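Local structure of transaminase (Bacillus megaterium, 5G0A) at residues 376-381 and 388-393; 416-421 and 437-442; 431-436 and 455-460; 276-281 and 382-387. The protein catalyses S-selective transfer of amino groups, probably between amines and keto compounds, using pyridoxal-5'-phosphate as cofactor in the manner of class-III aminotransferases. One frame throughout, in Å; residues are numbered along the deposited sequence.

Contact 1: residues 376-381 and 388-393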
loop_
_atom_site.group_PDB
_atom_site.type_symbol
_atom_site.label_atom_id
_atom_site.label_comp_id
_atom_site.label_asym_id
_atom_site.label_seq_id
_atom_site.Cartn_x
_atom_site.Cartn_y
_atom_site.Cartn_z
ATOM N N LYS B 376 -18.766 6.336 44.408
ATOM C CA LYS B 376 -19.565 5.632 43.404
ATOM C C LYS B 376 -19.148 5.995 41.973
ATOM O O LYS B 376 -19.590 5.356 41.014
ATOM C CB LYS B 376 -21.064 5.865 43.648
ATOM C CG LYS B 376 -21.519 5.371 45.020
ATOM C CD LYS B 376 -23.006 5.562 45.276
ATOM C CE LYS B 376 -23.347 5.072 46.677
ATOM N NZ LYS B 376 -24.811 5.002 46.950
ATOM N N SER B 377 -18.286 7.006 41.841
ATOM C CA SER B 377 -17.673 7.360 40.556
ATOM C C SER B 377 -16.625 6.335 40.110
ATOM O O SER B 377 -16.204 6.343 38.949
ATOM C CB SER B 377 -17.037 8.752 40.615
ATOM O OG SER B 377 -15.956 8.778 41.537
ATOM N N ILE B 378 -16.194 5.476 41.030
ATOM C CA ILE B 378 -15.357 4.327 40.668
ATOM C C ILE B 378 -16.275 3.159 40.314
ATOM O O ILE B 378 -16.907 2.572 41.195
ATOM C CB ILE B 378 -14.361 3.927 41.789
ATOM C CG1 ILE B 378 -13.400 5.086 42.097
ATOM C CG2 ILE B 378 -13.572 2.681 41.394
ATOM C CD1 ILE B 378 -12.637 4.941 43.401
ATOM N N GLY B 379 -16.355 2.842 39.023
ATOM C CA GLY B 379 -17.145 1.700 38.550
ATOM C C GLY B 379 -16.436 0.383 38.781
ATOM O O GLY B 379 -17.046 -0.606 39.210
ATOM N N ASN B 380 -15.138 0.375 38.495
ATOM C CA ASN B 380 -14.268 -0.781 38.707
ATOM C C ASN B 380 -12.798 -0.350 38.722
ATOM O O ASN B 380 -12.476 0.781 38.364
ATOM C CB ASN B 380 -14.487 -1.851 37.631
ATOM C CG ASN B 380 -13.884 -3.190 38.019
ATOM O OD1 ASN B 380 -13.918 -3.577 39.186
ATOM N ND2 ASN B 380 -13.314 -3.895 37.048
ATOM N N PHE B 381 -11.926 -1.246 39.175
ATOM C CA PHE B 381 -10.489 -1.032 39.066
ATOM C C PHE B 381 -9.825 -2.387 38.973
ATOM O O PHE B 381 -10.358 -3.403 39.448
ATOM C CB PHE B 381 -9.926 -0.210 40.241
ATOM C CG PHE B 381 -9.881 -0.958 41.545
ATOM C CD1 PHE B 381 -8.799 -1.777 41.862
ATOM C CD2 PHE B 381 -10.932 -0.848 42.455
ATOM C CE1 PHE B 381 -8.767 -2.476 43.063
ATOM C CE2 PHE B 381 -10.904 -1.544 43.654
ATOM C CZ PHE B 381 -9.827 -2.361 43.957
ATOM N N TRP B 388 -2.135 0.451 37.379
ATOM C CA TRP B 388 -3.536 0.332 37.789
ATOM C C TRP B 388 -4.453 1.089 36.841
ATOM O O TRP B 388 -4.136 2.195 36.398
ATOM C CB TRP B 388 -3.715 0.745 39.276
ATOM C CG TRP B 388 -3.025 -0.251 40.177
ATOM C CD1 TRP B 388 -1.720 -0.243 40.566
ATOM C CD2 TRP B 388 -3.603 -1.430 40.744
ATOM N NE1 TRP B 388 -1.447 -1.350 41.330
ATOM C CE2 TRP B 388 -2.591 -2.090 41.461
ATOM C CE3 TRP B 388 -4.889 -1.986 40.726
ATOM C CZ2 TRP B 388 -2.818 -3.281 42.148
ATOM C CZ3 TRP B 388 -5.108 -3.168 41.395
ATOM C CH2 TRP B 388 -4.087 -3.800 42.099
ATOM N N ILE B 389 -5.571 0.458 36.488
ATOM C CA ILE B 389 -6.628 1.154 35.787
ATOM C C ILE B 389 -7.767 1.349 36.771
ATOM O O ILE B 389 -8.030 0.467 37.582
ATOM C CB ILE B 389 -7.183 0.371 34.570
ATOM C CG1 ILE B 389 -7.603 -1.044 34.972
ATOM C CG2 ILE B 389 -6.190 0.355 33.416
ATOM C CD1 ILE B 389 -8.903 -1.491 34.335
ATOM N N VAL B 390 -8.411 2.507 36.694
ATOM C CA VAL B 390 -9.614 2.795 37.463
ATOM C C VAL B 390 -10.650 3.325 36.480
ATOM O O VAL B 390 -10.466 4.389 35.859
ATOM C CB VAL B 390 -9.381 3.845 38.579
ATOM C CG1 VAL B 390 -10.669 4.069 39.379
ATOM C CG2 VAL B 390 -8.245 3.434 39.513
ATOM N N ASP B 391 -11.739 2.572 36.328
ATOM C CA ASP B 391 -12.818 2.979 35.441
ATOM C C ASP B 391 -13.682 4.019 36.144
ATOM O O ASP B 391 -14.260 3.753 37.203
ATOM C CB ASP B 391 -13.666 1.777 35.003
ATOM C CG ASP B 391 -12.849 0.686 34.332
ATOM O OD1 ASP B 391 -11.958 1.007 33.519
ATOM O OD2 ASP B 391 -13.120 -0.505 34.602
ATOM N N ILE B 392 -13.749 5.201 35.547
ATOM C CA ILE B 392 -14.478 6.332 36.098
ATOM C C ILE B 392 -15.858 6.391 35.423
ATOM O O ILE B 392 -15.965 6.312 34.203
ATOM C CB ILE B 392 -13.698 7.654 35.890
ATOM C CG1 ILE B 392 -12.292 7.583 36.529
ATOM C CG2 ILE B 392 -14.465 8.855 36.442
ATOM C CD1 ILE B 392 -12.255 7.533 38.051
ATOM N N VAL B 393 -16.905 6.499 36.232
ATOM C CA VAL B 393 -18.277 6.535 35.716
ATOM C C VAL B 393 -19.103 7.593 36.439
ATOM O O VAL B 393 -18.747 8.034 37.528
ATOM C CB VAL B 393 -18.994 5.178 35.883
ATOM C CG1 VAL B 393 -18.372 4.105 34.991
ATOM C CG2 VAL B 393 -19.006 4.750 37.349
#
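F381 faces V390 as a non-hydrogen-bonded antiparallel pair, on strand axes that approach to 4.6 Å with their directions 156° apart. These are the arms of a beta hairpin, and strand 440-443 completes the three-stranded antiparallel sheet beyond the second arm. Between the pairs I378-I392 and F381-V390 one arm has two residues and the other only D391, so the chain makes a beta bulge, with G379 in a helical conformation. D391 is bonded through both its backbone polar atoms: its O accepts G379 N at 2.9 Å, and its N donates to N380 O. S377 O takes V393 N at 2.8 Å, nearly straight at 166°. On the face of I378, F381 and V390, CG2 of I378 meets CG1 of V390 at 3.8 Å, the two side chains crossing obliquely, while helices 353-374 and 451-468 cover this face. F381 and W388 lie side by side and point the same way. CG of F381 sits between its backbone N and carbonyl carbon (chi1 72°), and W388 CZ3 comes to the edge of the phenyl ring, near its plane, 4.0 Å from F381 CD1.

Contact 2: residues 416-421 and 437-442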
loop_
_atom_site.group_PDB
_atom_site.type_symbol
_atom_site.label_atom_id
_atom_site.label_comp_id
_atom_site.label_asym_id
_atom_site.label_seq_id
_atom_site.Cartn_x
_atom_site.Cartn_y
_atom_site.Cartn_z
ATOM N N GLN B 416 -14.255 18.699 29.722
ATOM C CA GLN B 416 -15.305 17.691 29.560
ATOM C C GLN B 416 -14.806 16.273 29.867
ATOM O O GLN B 416 -15.595 15.329 29.882
ATOM C CB GLN B 416 -15.863 17.727 28.129
ATOM C CG GLN B 416 -16.629 18.995 27.775
ATOM C CD GLN B 416 -17.021 19.068 26.307
ATOM O OE1 GLN B 416 -17.159 18.045 25.629
ATOM N NE2 GLN B 416 -17.216 20.286 25.811
ATOM N N ILE B 417 -13.501 16.135 30.112
ATOM C CA ILE B 417 -12.863 14.829 30.278
ATOM C C ILE B 417 -12.621 14.532 31.755
ATOM O O ILE B 417 -11.804 15.199 32.387
ATOM C CB ILE B 417 -11.512 14.764 29.515
ATOM C CG1 ILE B 417 -11.702 15.047 28.016
ATOM C CG2 ILE B 417 -10.821 13.420 29.735
ATOM C CD1 ILE B 417 -10.405 15.049 27.221
ATOM N N PRO B 418 -13.324 13.518 32.310
ATOM C CA PRO B 418 -13.216 13.182 33.732
ATOM C C PRO B 418 -11.783 12.985 34.252
ATOM O O PRO B 418 -11.475 13.439 35.351
ATOM C CB PRO B 418 -14.020 11.887 33.847
ATOM C CG PRO B 418 -15.047 12.007 32.772
ATOM C CD PRO B 418 -14.394 12.751 31.642
ATOM N N THR B 419 -10.916 12.326 33.485
ATOM C CA THR B 419 -9.528 12.137 33.945
ATOM C C THR B 419 -8.749 13.451 33.999
ATOM O O THR B 419 -7.806 13.588 34.790
ATOM C CB THR B 419 -8.755 11.075 33.138
ATOM O OG1 THR B 419 -8.923 11.300 31.729
ATOM C CG2 THR B 419 -9.244 9.685 33.503
ATOM N N GLN B 420 -9.118 14.408 33.149
ATOM C CA GLN B 420 -8.490 15.734 33.181
ATOM C C GLN B 420 -8.957 16.503 34.417
ATOM O O GLN B 420 -8.175 17.214 35.064
ATOM C CB GLN B 420 -8.808 16.526 31.912
ATOM C CG GLN B 420 -8.121 16.010 30.653
ATOM C CD GLN B 420 -6.627 16.249 30.671
ATOM O OE1 GLN B 420 -5.839 15.321 30.517
ATOM N NE2 GLN B 420 -6.229 17.500 30.878
ATOM N N ILE B 421 -10.242 16.363 34.737
ATOM C CA ILE B 421 -10.817 16.997 35.930
ATOM C C ILE B 421 -10.178 16.474 37.222
ATOM O O ILE B 421 -9.874 17.249 38.144
ATOM C CB ILE B 421 -12.359 16.835 35.955
ATOM C CG1 ILE B 421 -12.998 17.586 34.769
ATOM C CG2 ILE B 421 -12.946 17.255 37.303
ATOM C CD1 ILE B 421 -12.839 19.095 34.800
ATOM N N MET B 437 -6.698 8.123 28.762
ATOM C CA MET B 437 -8.018 7.942 28.168
ATOM C C MET B 437 -9.018 8.742 29.005
ATOM O O MET B 437 -8.771 9.000 30.185
ATOM C CB MET B 437 -8.390 6.453 28.138
ATOM C CG MET B 437 -7.531 5.607 27.203
ATOM S SD MET B 437 -7.667 5.988 25.439
ATOM C CE MET B 437 -6.139 6.865 25.101
ATOM N N PRO B 438 -10.146 9.143 28.399
ATOM C CA PRO B 438 -11.043 10.102 29.054
ATOM C C PRO B 438 -11.822 9.555 30.256
ATOM O O PRO B 438 -12.131 10.323 31.179
ATOM C CB PRO B 438 -11.999 10.509 27.923
ATOM C CG PRO B 438 -12.020 9.328 27.010
ATOM C CD PRO B 438 -10.632 8.750 27.061
ATOM N N ASN B 439 -12.138 8.257 30.251
ATOM C CA ASN B 439 -12.902 7.639 31.351
ATOM C C ASN B 439 -12.107 6.686 32.225
ATOM O O ASN B 439 -12.690 5.928 33.001
ATOM C CB ASN B 439 -14.097 6.841 30.801
ATOM C CG ASN B 439 -14.953 7.644 29.857
ATOM O OD1 ASN B 439 -15.454 8.712 30.211
ATOM N ND2 ASN B 439 -15.133 7.131 28.642
ATOM N N THR B 440 -10.782 6.696 32.099
ATOM C CA THR B 440 -10.001 5.647 32.719
ATOM C C THR B 440 -8.722 6.222 33.264
ATOM O O THR B 440 -7.936 6.800 32.528
ATOM C CB THR B 440 -9.642 4.535 31.706
ATOM O OG1 THR B 440 -10.795 4.225 30.897
ATOM C CG2 THR B 440 -9.149 3.277 32.432
ATOM N N MET B 441 -8.533 6.069 34.559
ATOM C CA MET B 441 -7.280 6.427 35.186
ATOM C C MET B 441 -6.243 5.378 34.887
ATOM O O MET B 441 -6.569 4.202 34.810
ATOM C CB MET B 441 -7.506 6.455 36.667
ATOM C CG MET B 441 -8.772 7.210 36.952
ATOM S SD MET B 441 -8.281 8.812 37.529
ATOM C CE MET B 441 -8.031 8.216 39.191
ATOM N N ARG B 442 -4.990 5.822 34.775
ATOM C CA ARG B 442 -3.855 4.945 34.539
ATOM C C ARG B 442 -2.786 5.399 35.528
ATOM O O ARG B 442 -2.158 6.447 35.354
ATOM C CB ARG B 442 -3.344 5.083 33.096
ATOM C CG ARG B 442 -2.544 3.877 32.607
ATOM C CD ARG B 442 -3.533 2.834 32.105
ATOM N NE ARG B 442 -3.002 1.594 31.533
ATOM C CZ ARG B 442 -2.862 0.458 32.213
ATOM N NH1 ARG B 442 -3.131 0.421 33.521
ATOM N NH2 ARG B 442 -2.446 -0.640 31.593
#
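T419 meets the turn at M437 and P438 through two hydrogen bonds. Its OG1 donates to M437 O over 2.8 Å, approaching 32° from the carbonyl plane, and its backbone N donates to P438 O over a longer 3.3 Å. Chi1 of 48° places OG1 between the backbone N and the carbonyl carbon, on the side of the M437 carbonyl. The same residue therefore grips two successive carbonyls, one by side chain and one by backbone. This is the start of helix 418-427: I417 occupies the N-cap position and its O accepts I421 N, whereas the N-H of T419, in the first turn, finds its acceptor in the segment 437-442. Replacing T419 by a valine would remove the hydroxyl and would probably leave M437 O without this donor and the turn less firmly tied to the helix start. Van der Waals contacts flank the bonds. I417 CG2 presses on P438 CA at 3.4 Å, tighter than usual for two carbons, and lies 3.6 Å from P438 CB. P418 rests its ring on P438 O, with CD nearest at 3.4 Å. T419 CG2 lies against the backbone where the strand begins, 3.3 Å from T440 O, and 4.2 Å from M441 SD. N439, whose OD1 lies beside the P418 ring, is held from outside, its ND2 donating to D405 OD1 and V402 O.

Contact 3: residues 431-436 and 455-460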
loop_
_atom_site.group_PDB
_atom_site.type_symbol
_atom_site.label_atom_id
_atom_site.label_comp_id
_atom_site.label_asym_id
_atom_site.label_seq_id
_atom_site.Cartn_x
_atom_site.Cartn_y
_atom_site.Cartn_z
ATOM N N VAL B 431 0.007 16.561 43.792
ATOM C CA VAL B 431 0.060 15.196 43.267
ATOM C C VAL B 431 -0.292 15.203 41.786
ATOM O O VAL B 431 -1.226 15.900 41.360
ATOM C CB VAL B 431 -0.862 14.219 44.048
ATOM C CG1 VAL B 431 -0.888 12.836 43.398
ATOM C CG2 VAL B 431 -0.405 14.091 45.502
ATOM N N LEU B 432 0.508 14.475 40.997
ATOM C CA LEU B 432 0.223 14.246 39.574
ATOM C C LEU B 432 -0.396 12.866 39.438
ATOM O O LEU B 432 0.263 11.859 39.674
ATOM C CB LEU B 432 1.522 14.323 38.736
ATOM C CG LEU B 432 2.255 15.674 38.789
ATOM C CD1 LEU B 432 3.699 15.570 38.310
ATOM C CD2 LEU B 432 1.500 16.708 37.960
ATOM N N ILE B 433 -1.667 12.813 39.072
ATOM C CA ILE B 433 -2.378 11.535 38.937
ATOM C C ILE B 433 -3.544 11.784 38.002
ATOM O O ILE B 433 -4.086 12.892 37.984
ATOM C CB ILE B 433 -2.831 10.968 40.316
ATOM C CG1 ILE B 433 -3.180 9.477 40.227
ATOM C CG2 ILE B 433 -3.984 11.787 40.903
ATOM C CD1 ILE B 433 -3.159 8.740 41.561
ATOM N N GLY B 434 -3.895 10.780 37.205
ATOM C CA GLY B 434 -4.931 10.925 36.189
ATOM C C GLY B 434 -4.894 9.786 35.195
ATOM O O GLY B 434 -4.753 8.622 35.584
ATOM N N GLY B 435 -5.036 10.117 33.917
ATOM C CA GLY B 435 -5.052 9.089 32.868
ATOM C C GLY B 435 -4.850 9.629 31.467
ATOM O O GLY B 435 -4.852 10.844 31.244
ATOM N N VAL B 436 -4.685 8.712 30.518
ATOM C CA VAL B 436 -4.500 9.074 29.106
ATOM C C VAL B 436 -5.812 9.011 28.323
ATOM O O VAL B 436 -6.012 9.752 27.352
ATOM C CB VAL B 436 -3.436 8.183 28.441
ATOM C CG1 VAL B 436 -2.098 8.378 29.125
ATOM C CG2 VAL B 436 -3.813 6.720 28.516
ATOM N N ASP B 455 -0.081 6.623 50.112
ATOM C CA ASP B 455 -1.123 7.280 50.932
ATOM C C ASP B 455 -1.411 8.711 50.485
ATOM O O ASP B 455 -2.568 9.107 50.385
ATOM C CB ASP B 455 -0.749 7.275 52.425
ATOM C CG ASP B 455 -0.802 5.884 53.044
ATOM O OD1 ASP B 455 -1.288 4.935 52.395
ATOM O OD2 ASP B 455 -0.331 5.739 54.185
ATOM N N LYS B 456 -0.355 9.473 50.203
ATOM C CA LYS B 456 -0.498 10.851 49.730
ATOM C C LYS B 456 -1.218 10.924 48.379
ATOM O O LYS B 456 -2.063 11.789 48.157
ATOM C CB LYS B 456 0.877 11.538 49.676
ATOM C CG LYS B 456 0.863 12.953 49.108
ATOM C CD LYS B 456 2.187 13.663 49.354
ATOM C CE LYS B 456 2.359 14.871 48.438
ATOM N NZ LYS B 456 3.728 15.441 48.577
ATOM N N ALA B 457 -0.878 10.008 47.475
ATOM C CA ALA B 457 -1.498 9.992 46.167
ATOM C C ALA B 457 -2.980 9.614 46.269
ATOM O O ALA B 457 -3.836 10.240 45.636
ATOM C CB ALA B 457 -0.745 9.044 45.235
ATOM N N MET B 458 -3.279 8.619 47.095
ATOM C CA MET B 458 -4.667 8.149 47.242
ATOM C C MET B 458 -5.552 9.193 47.934
ATOM O O MET B 458 -6.724 9.360 47.589
ATOM C CB MET B 458 -4.709 6.814 47.972
ATOM C CG MET B 458 -4.128 5.643 47.190
ATOM S SD MET B 458 -5.020 5.233 45.680
ATOM C CE MET B 458 -3.919 5.863 44.406
ATOM N N ASP B 459 -4.975 9.902 48.896
ATOM C CA ASP B 459 -5.615 11.081 49.483
ATOM C C ASP B 459 -6.004 12.129 48.445
ATOM O O ASP B 459 -7.130 12.631 48.457
ATOM C CB ASP B 459 -4.712 11.708 50.547
ATOM C CG ASP B 459 -5.054 11.250 51.946
ATOM O OD1 ASP B 459 -6.141 11.625 52.440
ATOM O OD2 ASP B 459 -4.237 10.532 52.561
ATOM N N ALA B 460 -5.077 12.458 47.542
ATOM C CA ALA B 460 -5.339 13.463 46.518
ATOM C C ALA B 460 -6.443 13.013 45.580
ATOM O O ALA B 460 -7.233 13.830 45.126
ATOM C CB ALA B 460 -4.070 13.785 45.733
#
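V431, on the short strand that ends a four-stranded mixed sheet within the chain, packs against helix 451-468 by apolar contact alone, since no hydrogen bond links the two segments. Its CB lies 3.6 Å from A460 CB, so strand and helix come close where the helix carries small residues. The two branches then straddle this point: CG1, anti to the backbone N (chi1 175°), reaches A457 CA at 4.0 Å, while CG2 touches A460 CB at 3.7 Å and K456 CG at 4.0 Å. An alanine in place of V431 would lose both branches and would probably open a gap beside A457 and the aliphatic chain of K456, with the contact between the two CB atoms remaining. Farther along, I433 CD1 meets M458 CE at 4.1 Å, and the two side chains cross at about a right angle. M458 starts away from the strand, but its chain is bent at chi2 and chi3, and its methyl end returns to I433. M458 also packs on K367, L368 and L371 of helix 353-374. Helix 418-427 adds A426 against I433 and A460, and the adjoining strand 51-54 receives L432, which also packs on Y89 of the second subunit.

Contact 4: residues 276-281 and 382-387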
loop_
_atom_site.group_PDB
_atom_site.type_symbol
_atom_site.label_atom_id
_atom_site.label_comp_id
_atom_site.label_asym_id
_atom_site.label_seq_id
_atom_site.Cartn_x
_atom_site.Cartn_y
_atom_site.Cartn_z
ATOM N N GLY B 276 9.195 -5.381 35.955
ATOM C CA GLY B 276 8.634 -5.264 37.304
ATOM C C GLY B 276 7.371 -4.443 37.414
ATOM O O GLY B 276 6.742 -4.403 38.481
ATOM N N ARG B 277 6.984 -3.780 36.312
ATOM C CA ARG B 277 5.851 -2.869 36.294
ATOM C C ARG B 277 4.560 -3.503 36.849
ATOM O O ARG B 277 3.742 -2.815 37.474
ATOM C CB ARG B 277 5.622 -2.349 34.841
ATOM C CG ARG B 277 4.398 -1.463 34.600
ATOM C CD ARG B 277 4.349 -0.225 35.506
ATOM N NE ARG B 277 5.573 0.577 35.347
ATOM C CZ ARG B 277 5.877 1.640 36.091
ATOM N NH1 ARG B 277 5.026 2.063 37.035
ATOM N NH2 ARG B 277 7.026 2.287 35.884
ATOM N N THR B 278 4.395 -4.804 36.609
ATOM C CA THR B 278 3.152 -5.508 36.963
ATOM C C THR B 278 3.368 -6.465 38.140
ATOM O O THR B 278 2.498 -7.296 38.436
ATOM C CB THR B 278 2.575 -6.331 35.769
ATOM O OG1 THR B 278 3.377 -7.497 35.542
ATOM C CG2 THR B 278 2.514 -5.463 34.483
ATOM N N GLY B 279 4.520 -6.366 38.799
ATOM C CA GLY B 279 4.793 -7.229 39.973
ATOM C C GLY B 279 5.389 -8.585 39.652
ATOM O O GLY B 279 5.524 -9.439 40.540
ATOM N N LYS B 280 5.705 -8.802 38.370
ATOM C CA LYS B 280 6.545 -9.908 37.914
ATOM C C LYS B 280 7.559 -9.281 36.958
ATOM O O LYS B 280 7.424 -8.091 36.629
ATOM C CB LYS B 280 5.712 -10.986 37.203
ATOM C CG LYS B 280 4.764 -11.740 38.140
ATOM C CD LYS B 280 4.076 -12.908 37.452
ATOM C CE LYS B 280 3.226 -13.696 38.460
ATOM N NZ LYS B 280 4.076 -14.564 39.339
ATOM N N TRP B 281 8.573 -10.032 36.546
ATOM C CA TRP B 281 9.576 -9.461 35.621
ATOM C C TRP B 281 8.886 -8.924 34.360
ATOM O O TRP B 281 9.145 -7.790 33.938
ATOM C CB TRP B 281 10.669 -10.445 35.279
ATOM C CG TRP B 281 11.731 -10.455 36.356
ATOM C CD1 TRP B 281 11.941 -11.441 37.283
ATOM C CD2 TRP B 281 12.700 -9.428 36.627
ATOM N NE1 TRP B 281 12.988 -11.088 38.129
ATOM C CE2 TRP B 281 13.487 -9.874 37.732
ATOM C CE3 TRP B 281 12.995 -8.189 36.043
ATOM C CZ2 TRP B 281 14.528 -9.116 38.263
ATOM C CZ3 TRP B 281 14.050 -7.430 36.574
ATOM C CH2 TRP B 281 14.800 -7.897 37.669
ATOM N N ASP B 382 -8.653 -2.400 38.356
ATOM C CA ASP B 382 -7.953 -3.625 38.097
ATOM C C ASP B 382 -6.488 -3.263 37.866
ATOM O O ASP B 382 -6.165 -2.112 37.567
ATOM C CB ASP B 382 -8.558 -4.292 36.860
ATOM C CG ASP B 382 -8.282 -5.778 36.791
ATOM O OD1 ASP B 382 -7.700 -6.340 37.742
ATOM O OD2 ASP B 382 -8.656 -6.387 35.764
ATOM N N GLY B 383 -5.614 -4.245 37.998
ATOM C CA GLY B 383 -4.179 -3.981 37.884
ATOM C C GLY B 383 -3.346 -4.943 38.671
ATOM O O GLY B 383 -3.814 -6.018 39.046
ATOM N N TYR B 384 -2.086 -4.555 38.887
ATOM C CA TYR B 384 -1.068 -5.345 39.555
ATOM C C TYR B 384 0.205 -4.502 39.647
ATOM O O TYR B 384 0.379 -3.559 38.872
ATOM C CB TYR B 384 -0.802 -6.697 38.861
ATOM C CG TYR B 384 -0.913 -6.753 37.335
ATOM C CD1 TYR B 384 -0.724 -5.622 36.541
ATOM C CD2 TYR B 384 -1.168 -7.971 36.697
ATOM C CE1 TYR B 384 -0.820 -5.697 35.150
ATOM C CE2 TYR B 384 -1.249 -8.055 35.313
ATOM C CZ TYR B 384 -1.063 -6.919 34.550
ATOM O OH TYR B 384 -1.152 -7.001 33.174
ATOM N N GLY B 385 1.074 -4.818 40.605
ATOM C CA GLY B 385 2.340 -4.078 40.761
ATOM C C GLY B 385 2.106 -2.586 40.823
ATOM O O GLY B 385 1.298 -2.112 41.627
ATOM N N LEU B 386 2.818 -1.831 39.977
ATOM C CA LEU B 386 2.595 -0.394 39.868
ATOM C C LEU B 386 1.939 0.002 38.527
ATOM O O LEU B 386 2.381 0.939 37.846
ATOM C CB LEU B 386 3.924 0.363 40.057
ATOM C CG LEU B 386 4.426 0.612 41.496
ATOM C CD1 LEU B 386 3.454 1.463 42.299
ATOM C CD2 LEU B 386 4.750 -0.697 42.217
ATOM N N LEU B 387 0.872 -0.702 38.158
ATOM C CA LEU B 387 0.114 -0.363 36.959
ATOM C C LEU B 387 -1.371 -0.623 37.233
ATOM O O LEU B 387 -1.803 -1.777 37.323
ATOM C CB LEU B 387 0.601 -1.197 35.762
ATOM C CG LEU B 387 -0.015 -0.857 34.383
ATOM C CD1 LEU B 387 0.308 0.571 33.942
ATOM C CD2 LEU B 387 0.455 -1.860 33.345
#
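R277 NH1 is gripped by two carbonyls, L386 O across the contact and A445 O from outside it. The bond to L386 O is 3.0 Å long and nearly straight at 166°, with the oxygen lying in the guanidinium plane. A second bond ties the same two residues in the reverse sense, L386 N donating to R277 O at 2.8 Å. The arginine chain folds back to make this possible, bent at chi2 and chi3, and it packs CD against L387 CB at 3.9 Å. NH2 of R277 is fixed separately by N57 OD1, so the orientation of the guanidinium is set from several directions. Next along, T278 lays CB over one face of the Y384 ring, a CH-pi contact 3.6 Å from the ring centroid and 19° off its normal. T278 CG2 reaches the rim at CE1, 3.4 Å away. T278 OG1 is hydrogen-bonded to H286 NE2, and the H286 ring stacks with Y384. Two tight turns meet here: a type I turn from G276 to G279, and the hairpin turn between Y384 and L387. At G385 a CB would collide with G279 N, T278 C and R277 O, so the two backbones can come this close because no side chain stands between them. The turn thus joins strands 378-384 and 387-392 to the loop between strands 265-269 and 293-296, while L386 packs on A357 and I364 of helix 353-374.

Along the chain 276-281 comes first. The hairpin follows, its pieces shared alternately by contacts 1 and 4, and then the segments of contacts 2 and 3, which also alternate. Contacts 1, 2 and 4 all reach the three-stranded antiparallel sheet: contact 1 pairs two of its strands, contact 2 meets the third, 440-443, and contact 4 holds the hairpin's turn. Centres of contacts 1 and 2 lie about 10 Å apart, those of contacts 2 and 3 about 13 Å, and those of contacts 2 and 4 about 21 Å. Contact 4, with L387 about 9 Å from a pyridoxal phosphate, connects this C-terminal part to the cofactor-bearing region, whereas contact 3 attaches helix 451-468 to another sheet.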